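PDB 2P06: uncharacterized protein AF_0060 from Archaeoglobus fulgidus DSM 4304, which is of unknown function but belongs to the MazG family and binds magnesium, consistent with nucleotide pyrophosphohydrolase activity. Local coordinates for residues 70-75 with 89-94. Residues are numbered along the deposited sequence; the frame is centred on the assembly and turned at random.
Sequences DELREA and LDVANF. With MG (magnesium ion), chain E.
Glu71 and Asp90 meet through a magnesium ion lodged between two antiparallel helices. Glu71 supplies OE1 at 2.1 Å from the magnesium; its CG lies anti to the carbonyl carbon (chi1 -73°), and the chain then runs extended, carrying the carboxylate out to the ion. Asp90 answers with OD2, a longer bond of 2.5 Å to the magnesium, from roughly the opposite side. The two oxygens, Glu71 OE1 and Asp90 OD2, stay 4.5 Å apart, so the cation separates like charges. Two waters, nearly opposite each other, also bind the ion, and OE1 of Glu68 and of Glu87 completes six ligands. Glu68 and Glu71, with Glu87 and Asp90, match the EExxE and ExxD metal-binding motifs of MazG-type pyrophosphohydrolases. The other oxygen of Asp90, OD1, forms salt bridges with Lys38 and Arg42, so both carboxylate oxygens are engaged. After Glu71, Leu72 turns to the apolar side of the interface: its CD2 touches Val91 CG2 at 3.7 Å, the side chains crossing at about a right angle. Helices 58-77 and 81-103 form a hairpin, with helix 22-43 packed against Leu89 and Ala92, while Leu65 and Cys95 of a second subunit cover Leu72 and Val91, respectively.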
loop_
_atom_site.group_PDB
_atom_site.type_symbol
_atom_site.label_atom_id
_atom_site.label_comp_id
_atom_site.label_asym_id
_atom_site.label_seq_id
_atom_site.Cartn_x
_atom_site.Cartn_y
_atom_site.Cartn_z
ATOM N N ASP B 70 5.810 1.007 27.812
ATOM C CA ASP B 70 5.544 1.424 29.193
ATOM C C ASP B 70 4.958 2.859 29.268
ATOM O O ASP B 70 4.003 3.110 30.019
ATOM C CB ASP B 70 6.812 1.286 30.050
ATOM C CG ASP B 70 7.163 -0.185 30.349
ATOM O OD1 ASP B 70 6.261 -1.054 30.191
ATOM O OD2 ASP B 70 8.333 -0.479 30.752
ATOM N N GLU B 71 5.521 3.787 28.485
ATOM C CA GLU B 71 4.976 5.146 28.398
ATOM C C GLU B 71 3.550 5.171 27.842
ATOM O O GLU B 71 2.735 5.968 28.273
ATOM C CB GLU B 71 5.861 6.067 27.562
ATOM C CG GLU B 71 7.148 6.471 28.262
ATOM C CD GLU B 71 8.092 7.229 27.369
ATOM O OE1 GLU B 71 7.786 7.353 26.164
ATOM O OE2 GLU B 71 9.151 7.682 27.860
ATOM N N LEU B 72 3.259 4.290 26.893
ATOM C CA LEU B 72 1.941 4.211 26.316
ATOM C C LEU B 72 0.972 3.750 27.406
ATOM O O LEU B 72 -0.060 4.397 27.646
ATOM C CB LEU B 72 1.952 3.299 25.081
ATOM C CG LEU B 72 0.642 2.840 24.431
ATOM C CD1 LEU B 72 -0.335 3.952 24.408
ATOM C CD2 LEU B 72 0.916 2.327 23.013
ATOM N N ARG B 73 1.316 2.673 28.107
ATOM C CA ARG B 73 0.493 2.196 29.225
ATOM C C ARG B 73 0.275 3.266 30.294
ATOM O O ARG B 73 -0.829 3.401 30.827
ATOM C CB ARG B 73 1.110 0.952 29.866
ATOM C CG ARG B 73 1.114 -0.286 28.937
ATOM C CD ARG B 73 1.849 -1.500 29.557
ATOM N NE ARG B 73 2.138 -2.560 28.575
ATOM C CZ ARG B 73 1.324 -3.582 28.281
ATOM N NH1 ARG B 73 0.128 -3.710 28.860
ATOM N NH2 ARG B 73 1.706 -4.489 27.392
ATOM N N GLU B 74 1.327 4.017 30.619
ATOM C CA GLU B 74 1.202 5.124 31.562
ATOM C C GLU B 74 0.211 6.210 31.081
ATOM O O GLU B 74 -0.567 6.733 31.880
ATOM C CB GLU B 74 2.578 5.734 31.871
ATOM C CG GLU B 74 2.572 6.793 32.960
ATOM C CD GLU B 74 2.159 6.262 34.326
ATOM O OE1 GLU B 74 3.054 6.037 35.169
ATOM O OE2 GLU B 74 0.944 6.078 34.560
ATOM N N ALA B 75 0.237 6.547 29.792
ATOM C CA ALA B 75 -0.718 7.518 29.236
ATOM C C ALA B 75 -2.155 7.017 29.368
ATOM O O ALA B 75 -3.061 7.792 29.658
ATOM C CB ALA B 75 -0.401 7.836 27.767
ATOM N N LEU B 89 2.536 6.683 18.082
ATOM C CA LEU B 89 3.552 6.948 17.057
ATOM C C LEU B 89 4.922 6.397 17.493
ATOM O O LEU B 89 5.607 5.721 16.721
ATOM C CB LEU B 89 3.651 8.455 16.754
ATOM C CG LEU B 89 2.402 9.093 16.143
ATOM C CD1 LEU B 89 2.531 10.651 16.088
ATOM C CD2 LEU B 89 2.110 8.487 14.733
ATOM N N ASP B 90 5.291 6.650 18.750
ATOM C CA ASP B 90 6.569 6.165 19.300
ATOM C C ASP B 90 6.624 4.643 19.280
ATOM O O ASP B 90 7.601 4.074 18.843
ATOM C CB ASP B 90 6.776 6.639 20.737
ATOM C CG ASP B 90 7.118 8.119 20.851
ATOM O OD1 ASP B 90 7.600 8.715 19.850
ATOM O OD2 ASP B 90 6.934 8.669 21.987
ATOM N N VAL B 91 5.572 3.977 19.755
ATOM C CA VAL B 91 5.571 2.493 19.765
ATOM C C VAL B 91 5.669 1.946 18.354
ATOM O O VAL B 91 6.445 1.040 18.122
ATOM C CB VAL B 91 4.388 1.886 20.531
ATOM C CG1 VAL B 91 4.292 0.349 20.319
ATOM C CG2 VAL B 91 4.494 2.235 22.040
ATOM N N ALA B 92 4.919 2.512 17.411
ATOM C CA ALA B 92 4.935 2.051 16.019
ATOM C C ALA B 92 6.339 2.194 15.426
ATOM O O ALA B 92 6.842 1.272 14.767
ATOM C CB ALA B 92 3.914 2.821 15.144
ATOM N N ASN B 93 6.958 3.353 15.655
ATOM C CA ASN B 93 8.330 3.582 15.189
ATOM C C ASN B 93 9.281 2.555 15.736
ATOM O O ASN B 93 10.035 1.951 14.978
ATOM C CB ASN B 93 8.825 4.993 15.506
ATOM C CG ASN B 93 8.493 6.001 14.415
ATOM O OD1 ASN B 93 8.405 5.652 13.237
ATOM N ND2 ASN B 93 8.369 7.277 14.796
ATOM N N PHE B 94 9.242 2.316 17.038
ATOM C CA PHE B 94 10.142 1.335 17.610
ATOM C C PHE B 94 9.861 -0.131 17.217
ATOM O O PHE B 94 10.798 -0.945 17.143
ATOM C CB PHE B 94 10.326 1.563 19.120
ATOM C CG PHE B 94 11.289 2.668 19.392
ATOM C CD1 PHE B 94 12.645 2.392 19.522
ATOM C CD2 PHE B 94 10.878 3.989 19.335
ATOM C CE1 PHE B 94 13.562 3.411 19.685
ATOM C CE2 PHE B 94 11.789 5.018 19.503
ATOM C CZ PHE B 94 13.125 4.736 19.698
HETATM MG MG MG E . 7.011 7.646 24.242
HETATM O O HOH W 1 8.268 9.288 24.323
HETATM O O HOH W 2 5.398 5.837 23.742
#